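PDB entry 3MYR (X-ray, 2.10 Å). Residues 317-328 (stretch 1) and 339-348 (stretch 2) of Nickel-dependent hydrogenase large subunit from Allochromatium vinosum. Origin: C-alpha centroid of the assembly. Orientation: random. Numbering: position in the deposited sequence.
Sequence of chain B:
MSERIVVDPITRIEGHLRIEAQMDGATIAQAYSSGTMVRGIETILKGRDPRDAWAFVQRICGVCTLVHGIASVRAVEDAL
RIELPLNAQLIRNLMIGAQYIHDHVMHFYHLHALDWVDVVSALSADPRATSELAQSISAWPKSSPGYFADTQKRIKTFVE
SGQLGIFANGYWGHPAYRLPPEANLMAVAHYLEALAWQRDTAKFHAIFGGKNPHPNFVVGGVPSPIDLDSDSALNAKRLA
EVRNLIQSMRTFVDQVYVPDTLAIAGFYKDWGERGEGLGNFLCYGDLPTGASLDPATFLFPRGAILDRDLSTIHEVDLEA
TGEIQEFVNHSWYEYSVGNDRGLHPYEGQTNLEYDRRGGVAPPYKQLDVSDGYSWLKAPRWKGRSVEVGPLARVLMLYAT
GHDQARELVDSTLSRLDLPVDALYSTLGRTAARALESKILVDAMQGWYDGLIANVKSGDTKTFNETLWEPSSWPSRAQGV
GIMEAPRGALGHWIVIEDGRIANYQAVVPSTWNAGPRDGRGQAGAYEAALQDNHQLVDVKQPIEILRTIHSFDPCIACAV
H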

ATOM      1  N   ASP B 317      -1.980 -15.529 -21.334  1.00 30.93           N
ATOM      2  CA  ASP B 317      -3.304 -16.096 -21.137  1.00 31.14           C
ATOM      3  C   ASP B 317      -3.493 -16.374 -19.613  1.00 32.07           C
ATOM      4  O   ASP B 317      -2.778 -17.222 -18.975  1.00 30.50           O
ATOM      5  CB  ASP B 317      -3.383 -17.386 -21.989  1.00 32.87           C
ATOM      6  CG  ASP B 317      -4.770 -18.098 -21.917  1.00 36.78           C
ATOM      7  OD1 ASP B 317      -4.953 -19.077 -22.686  1.00 44.29           O
ATOM      8  OD2 ASP B 317      -5.618 -17.778 -21.036  1.00 37.27           O
ATOM      9  N   LEU B 318      -4.396 -15.592 -19.027  1.00 30.26           N
ATOM     10  CA  LEU B 318      -4.727 -15.669 -17.604  1.00 30.16           C
ATOM     11  C   LEU B 318      -5.459 -16.931 -17.172  1.00 31.11           C
ATOM     12  O   LEU B 318      -5.563 -17.258 -15.963  1.00 29.35           O
ATOM     13  CB  LEU B 318      -5.477 -14.399 -17.195  1.00 29.24           C
ATOM     14  CG  LEU B 318      -4.378 -13.352 -17.360  1.00 35.02           C
ATOM     15  CD1 LEU B 318      -4.865 -12.216 -18.176  1.00 38.22           C
ATOM     16  CD2 LEU B 318      -3.843 -12.946 -16.002  1.00 33.67           C
ATOM     17  N   GLU B 319      -5.930 -17.685 -18.153  1.00 30.71           N
ATOM     18  CA  GLU B 319      -6.734 -18.838 -17.823  1.00 34.05           C
ATOM     19  C   GLU B 319      -6.167 -20.211 -18.160  1.00 34.85           C
ATOM     20  O   GLU B 319      -6.720 -21.196 -17.710  1.00 36.27           O
ATOM     21  CB  GLU B 319      -8.114 -18.696 -18.416  1.00 32.93           C
ATOM     22  CG  GLU B 319      -8.727 -17.373 -17.898  1.00 39.83           C
ATOM     23  CD  GLU B 319     -10.182 -17.301 -18.119  1.00 47.83           C
ATOM     24  OE1 GLU B 319     -10.984 -17.419 -17.155  1.00 48.19           O
ATOM     25  OE2 GLU B 319     -10.524 -17.163 -19.298  1.00 56.28           O
ATOM     26  N   ALA B 320      -5.076 -20.254 -18.928  1.00 34.57           N
ATOM     27  CA  ALA B 320      -4.391 -21.481 -19.285  1.00 33.47           C
ATOM     28  C   ALA B 320      -3.743 -22.048 -18.015  1.00 34.64           C
ATOM     29  O   ALA B 320      -2.888 -21.382 -17.421  1.00 31.61           O
ATOM     30  CB  ALA B 320      -3.315 -21.182 -20.343  1.00 32.59           C
ATOM     31  N   THR B 321      -4.111 -23.290 -17.634  1.00 35.45           N
ATOM     32  CA  THR B 321      -3.772 -23.829 -16.321  1.00 35.88           C
ATOM     33  C   THR B 321      -2.308 -24.242 -16.277  1.00 35.32           C
ATOM     34  O   THR B 321      -1.730 -24.374 -15.197  1.00 37.14           O
ATOM     35  CB  THR B 321      -4.643 -25.026 -15.911  1.00 36.83           C
ATOM     36  OG1 THR B 321      -4.388 -26.060 -16.838  1.00 43.83           O
ATOM     37  CG2 THR B 321      -6.148 -24.727 -16.042  1.00 37.38           C
ATOM     38  N   GLY B 322      -1.662 -24.338 -17.426  1.00 35.41           N
ATOM     39  CA  GLY B 322      -0.217 -24.579 -17.466  1.00 35.37           C
ATOM     40  C   GLY B 322       0.602 -23.306 -17.587  1.00 34.66           C
ATOM     41  O   GLY B 322       1.828 -23.344 -17.798  1.00 36.24           O
ATOM     42  N   GLU B 323      -0.034 -22.150 -17.510  1.00 31.27           N
ATOM     43  CA  GLU B 323       0.761 -20.979 -17.760  1.00 30.54           C
ATOM     44  C   GLU B 323       1.182 -20.230 -16.453  1.00 29.78           C
ATOM     45  O   GLU B 323       2.356 -20.332 -16.010  1.00 29.31           O
ATOM     46  CB  GLU B 323       0.093 -20.126 -18.842  1.00 29.89           C
ATOM     47  CG  GLU B 323       0.567 -18.669 -18.918  1.00 32.11           C
ATOM     48  CD  GLU B 323       0.178 -17.988 -20.251  1.00 31.38           C
ATOM     49  OE1 GLU B 323       0.263 -16.762 -20.330  1.00 33.86           O
ATOM     50  OE2 GLU B 323      -0.199 -18.697 -21.215  1.00 38.42           O
ATOM     51  N   ILE B 324       0.236 -19.577 -15.799  1.00 28.72           N
ATOM     52  CA  ILE B 324       0.496 -18.985 -14.464  1.00 28.49           C
ATOM     53  C   ILE B 324       0.222 -20.041 -13.402  1.00 27.62           C
ATOM     54  O   ILE B 324      -0.914 -20.541 -13.301  1.00 26.24           O
ATOM     55  CB  ILE B 324      -0.396 -17.801 -14.177  1.00 28.37           C
ATOM     56  CG1 ILE B 324      -0.013 -16.645 -15.117  1.00 30.80           C
ATOM     57  CG2 ILE B 324      -0.243 -17.348 -12.692  1.00 26.18           C
ATOM     58  CD1 ILE B 324      -1.007 -15.535 -15.193  1.00 28.81           C
ATOM     59  N   GLN B 325       1.249 -20.359 -12.616  1.00 24.10           N
ATOM     60  CA  GLN B 325       1.063 -21.306 -11.523  1.00 25.99           C
ATOM     61  C   GLN B 325       1.802 -20.837 -10.323  1.00 25.50           C
ATOM     62  O   GLN B 325       2.852 -20.228 -10.484  1.00 25.06           O
ATOM     63  CB  GLN B 325       1.658 -22.694 -11.883  1.00 25.50           C
ATOM     64  CG  GLN B 325       1.164 -23.288 -13.191  1.00 27.90           C
ATOM     65  CD  GLN B 325       1.920 -24.572 -13.558  1.00 36.04           C
ATOM     66  OE1 GLN B 325       1.340 -25.609 -13.506  1.00 38.99           O
ATOM     67  NE2 GLN B 325       3.205 -24.475 -13.964  1.00 41.85           N
ATOM     68  N   GLU B 326       1.344 -21.230  -9.138  1.00 23.60           N
ATOM     69  CA  GLU B 326       2.099 -20.899  -7.944  1.00 23.53           C
ATOM     70  C   GLU B 326       2.623 -22.168  -7.311  1.00 24.85           C
ATOM     71  O   GLU B 326       1.851 -23.164  -7.137  1.00 25.42           O
ATOM     72  CB  GLU B 326       1.226 -20.172  -6.928  1.00 23.60           C
ATOM     73  CG  GLU B 326       0.749 -18.785  -7.406  1.00 23.34           C
ATOM     74  CD  GLU B 326      -0.128 -18.079  -6.384  1.00 26.70           C
ATOM     75  OE1 GLU B 326       0.385 -17.087  -5.800  1.00 26.21           O
ATOM     76  OE2 GLU B 326      -1.312 -18.495  -6.176  1.00 28.81           O
ATOM     77  N   PHE B 327       3.887 -22.091  -6.921  1.00 23.00           N
ATOM     78  CA  PHE B 327       4.602 -23.240  -6.349  1.00 25.14           C
ATOM     79  C   PHE B 327       4.868 -22.961  -4.880  1.00 23.80           C
ATOM     80  O   PHE B 327       4.877 -21.779  -4.432  1.00 23.59           O
ATOM     81  CB  PHE B 327       5.930 -23.481  -7.097  1.00 21.76           C
ATOM     82  CG  PHE B 327       5.749 -24.062  -8.472  1.00 26.81           C
ATOM     83  CD1 PHE B 327       5.823 -25.469  -8.678  1.00 27.69           C
ATOM     84  CD2 PHE B 327       5.511 -23.242  -9.566  1.00 24.36           C
ATOM     85  CE1 PHE B 327       5.683 -26.023  -9.995  1.00 27.20           C
ATOM     86  CE2 PHE B 327       5.363 -23.767 -10.878  1.00 26.79           C
ATOM     87  CZ  PHE B 327       5.449 -25.179 -11.099  1.00 28.25           C
ATOM     88  N   VAL B 328       5.046 -24.050  -4.124  1.00 24.92           N
ATOM     89  CA  VAL B 328       5.258 -23.975  -2.704  1.00 25.30           C
ATOM     90  C   VAL B 328       6.433 -24.856  -2.250  1.00 27.42           C
ATOM     91  O   VAL B 328       6.551 -25.153  -1.077  1.00 28.92           O
ATOM     92  CB  VAL B 328       4.015 -24.226  -1.900  1.00 22.69           C
ATOM     93  CG1 VAL B 328       2.924 -23.180  -2.261  1.00 26.08           C
ATOM     94  CG2 VAL B 328       3.494 -25.711  -2.089  1.00 25.68           C
TER
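Stretch 2 (339-348) NDRGLHPYEG

Stretch 2 runs antiparallel to stretch 1. It is mostly loop, with a short 3-10 segment at Pro 345 and Tyr 346. Stretch 1 begins as loop and becomes a strand from Ile 324 to Phe 327. The two bury 703 Å² between them, both sides summed.

Asp 317 does not touch stretch 2. Its OD2 accepts a hydrogen bond from Glu 319 N (2.9 Å). Leu 318 O lies at the edge of the His 344 ring, 3.0 Å from His 344 CE1. Glu 319 leaves sideways, but its end comes nearer: Tyr 346 OH donates a very short hydrogen bond to Glu 319 OE1 (2.5 Å). Glu 319 O lies over one face of the His 344 ring. Thr 321 packs beside the same residue, with Thr 321 CB 3.9 Å from His 344 CB. His 344 has the largest covered area in the contact, 108 Å².

Ile 324 O accepts a weak hydrogen bond from His 344 ND1 (3.1 Å). Ile 324 CG2 meets Pro 345 CD at 4.2 Å. Gln 325 lies opposite His 344, with their CA atoms 4.3 Å apart.

Glu 326 and Leu 343 form a single antiparallel bridge. Glu 326 N donates to Leu 343 O (2.8 Å), and Leu 343 N donates to Glu 326 O (2.9 Å). Water 1 donates to Glu 326 OE2 (2.7 Å) and to Leu 343 O (3.0 Å).

Phe 327 lays its ring against Gly 342, whose CA is 3.5 Å from the ring centroid, over the face. A CB on Gly 342 would lie 2.5 Å from Phe 327 CZ, a clash, so this close packing depends on glycine. At Val 328, water 2 accepts from the backbone N and donates to Asn 339 O and Arg 341 O.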

ATOM      1  N   ASN B 339       3.398 -31.155  -2.640  1.00 34.40           N
ATOM      2  CA  ASN B 339       4.084 -29.870  -2.434  1.00 35.28           C
ATOM      3  C   ASN B 339       5.117 -29.513  -3.470  1.00 36.04           C
ATOM      4  O   ASN B 339       5.750 -28.466  -3.408  1.00 35.10           O
ATOM      5  CB  ASN B 339       4.710 -29.821  -1.048  1.00 33.61           C
ATOM      6  CG  ASN B 339       3.664 -29.872   0.041  1.00 36.18           C
ATOM      7  OD1 ASN B 339       2.468 -29.551  -0.190  1.00 35.08           O
ATOM      8  ND2 ASN B 339       4.066 -30.398   1.206  1.00 33.36           N
ATOM      9  N   ASP B 340       5.254 -30.379  -4.454  1.00 37.33           N
ATOM     10  CA  ASP B 340       6.121 -30.124  -5.597  1.00 39.65           C
ATOM     11  C   ASP B 340       5.336 -29.671  -6.853  1.00 37.13           C
ATOM     12  O   ASP B 340       5.939 -29.305  -7.838  1.00 37.71           O
ATOM     13  CB  ASP B 340       6.989 -31.372  -5.886  1.00 41.37           C
ATOM     14  CG  ASP B 340       6.136 -32.628  -6.265  1.00 48.47           C
ATOM     15  OD1 ASP B 340       6.717 -33.587  -6.868  1.00 57.87           O
ATOM     16  OD2 ASP B 340       4.915 -32.705  -5.920  1.00 49.66           O
ATOM     17  N   ARG B 341       4.007 -29.665  -6.808  1.00 35.69           N
ATOM     18  CA  ARG B 341       3.210 -29.271  -7.959  1.00 35.32           C
ATOM     19  C   ARG B 341       2.917 -27.783  -7.978  1.00 34.27           C
ATOM     20  O   ARG B 341       2.889 -27.141  -6.934  1.00 32.57           O
ATOM     21  CB  ARG B 341       1.871 -29.974  -7.902  1.00 39.50           C
ATOM     22  CG  ARG B 341       1.951 -31.507  -7.820  1.00 46.40           C
ATOM     23  CD  ARG B 341       2.674 -32.100  -8.991  1.00 61.68           C
ATOM     24  NE  ARG B 341       1.717 -32.381 -10.062  1.00 75.16           N
ATOM     25  CZ  ARG B 341       1.990 -33.107 -11.156  1.00 80.16           C
ATOM     26  NH1 ARG B 341       1.038 -33.312 -12.072  1.00 77.89           N
ATOM     27  NH2 ARG B 341       3.217 -33.621 -11.343  1.00 80.82           N
ATOM     28  N   GLY B 342       2.703 -27.221  -9.165  1.00 32.65           N
ATOM     29  CA  GLY B 342       2.353 -25.809  -9.287  1.00 29.59           C
ATOM     30  C   GLY B 342       0.832 -25.778  -9.434  1.00 31.45           C
ATOM     31  O   GLY B 342       0.273 -26.659 -10.075  1.00 31.56           O
ATOM     32  N   LEU B 343       0.134 -24.828  -8.801  1.00 29.46           N
ATOM     33  CA  LEU B 343      -1.325 -24.702  -9.017  1.00 28.45           C
ATOM     34  C   LEU B 343      -1.670 -23.436  -9.767  1.00 27.03           C
ATOM     35  O   LEU B 343      -1.258 -22.347  -9.330  1.00 28.23           O
ATOM     36  CB  LEU B 343      -2.083 -24.722  -7.681  1.00 27.23           C
ATOM     37  CG  LEU B 343      -2.110 -26.116  -7.039  1.00 26.70           C
ATOM     38  CD1 LEU B 343      -2.719 -26.048  -5.628  1.00 19.62           C
ATOM     39  CD2 LEU B 343      -2.800 -27.273  -7.965  1.00 27.86           C
ATOM     40  N   HIS B 344      -2.449 -23.551 -10.851  1.00 26.37           N
ATOM     41  CA  HIS B 344      -3.074 -22.374 -11.476  1.00 25.46           C
ATOM     42  C   HIS B 344      -4.090 -21.788 -10.455  1.00 25.42           C
ATOM     43  O   HIS B 344      -4.686 -22.546  -9.703  1.00 24.92           O
ATOM     44  CB  HIS B 344      -3.827 -22.762 -12.787  1.00 24.33           C
ATOM     45  CG  HIS B 344      -4.495 -21.600 -13.444  1.00 27.35           C
ATOM     46  ND1 HIS B 344      -3.832 -20.768 -14.318  1.00 32.99           N
ATOM     47  CD2 HIS B 344      -5.690 -21.018 -13.213  1.00 24.37           C
ATOM     48  CE1 HIS B 344      -4.624 -19.770 -14.662  1.00 25.22           C
ATOM     49  NE2 HIS B 344      -5.746 -19.886 -13.990  1.00 29.03           N
ATOM     50  N   PRO B 345      -4.263 -20.445 -10.404  1.00 24.91           N
ATOM     51  CA  PRO B 345      -5.065 -19.836  -9.323  1.00 23.12           C
ATOM     52  C   PRO B 345      -6.554 -20.229  -9.300  1.00 24.37           C
ATOM     53  O   PRO B 345      -7.179 -20.127  -8.254  1.00 23.61           O
ATOM     54  CB  PRO B 345      -4.906 -18.312  -9.568  1.00 24.43           C
ATOM     55  CG  PRO B 345      -3.686 -18.187 -10.380  1.00 22.66           C
ATOM     56  CD  PRO B 345      -3.625 -19.420 -11.243  1.00 25.31           C
ATOM     57  N   TYR B 346      -7.145 -20.679 -10.411  1.00 24.78           N
ATOM     58  CA  TYR B 346      -8.496 -21.201 -10.272  1.00 26.97           C
ATOM     59  C   TYR B 346      -8.545 -22.431  -9.393  1.00 28.16           C
ATOM     60  O   TYR B 346      -9.608 -22.751  -8.849  1.00 28.94           O
ATOM     61  CB  TYR B 346      -9.164 -21.566 -11.621  1.00 27.69           C
ATOM     62  CG  TYR B 346      -9.689 -20.378 -12.425  1.00 26.02           C
ATOM     63  CD1 TYR B 346      -9.428 -20.290 -13.820  1.00 30.10           C
ATOM     64  CD2 TYR B 346     -10.453 -19.361 -11.813  1.00 24.41           C
ATOM     65  CE1 TYR B 346      -9.973 -19.281 -14.588  1.00 27.08           C
ATOM     66  CE2 TYR B 346     -11.020 -18.311 -12.601  1.00 23.76           C
ATOM     67  CZ  TYR B 346     -10.749 -18.285 -13.953  1.00 25.99           C
ATOM     68  OH  TYR B 346     -11.278 -17.304 -14.710  1.00 27.83           O
ATOM     69  N   GLU B 347      -7.401 -23.093  -9.240  1.00 28.35           N
ATOM     70  CA  GLU B 347      -7.299 -24.314  -8.420  1.00 29.62           C
ATOM     71  C   GLU B 347      -6.350 -24.102  -7.226  1.00 27.96           C
ATOM     72  O   GLU B 347      -5.898 -25.067  -6.592  1.00 27.80           O
ATOM     73  CB  GLU B 347      -6.766 -25.443  -9.281  1.00 30.85           C
ATOM     74  CG  GLU B 347      -7.741 -25.792 -10.381  1.00 41.09           C
ATOM     75  CD  GLU B 347      -7.111 -26.710 -11.436  1.00 56.77           C
ATOM     76  OE1 GLU B 347      -7.693 -27.795 -11.667  1.00 58.26           O
ATOM     77  OE2 GLU B 347      -6.042 -26.340 -12.030  1.00 59.93           O
ATOM     78  N   GLY B 348      -6.124 -22.838  -6.879  1.00 25.27           N
ATOM     79  CA  GLY B 348      -5.132 -22.481  -5.841  1.00 25.36           C
ATOM     80  C   GLY B 348      -5.568 -23.043  -4.522  1.00 24.40           C
ATOM     81  O   GLY B 348      -6.761 -23.239  -4.302  1.00 22.26           O
TER
HETATM   82  O   HOH W   1      -2.469 -20.714  -7.120  1.00 18.02           O
HETATM   83  O   HOH W   2       4.919 -26.620  -5.235  1.00 17.65           O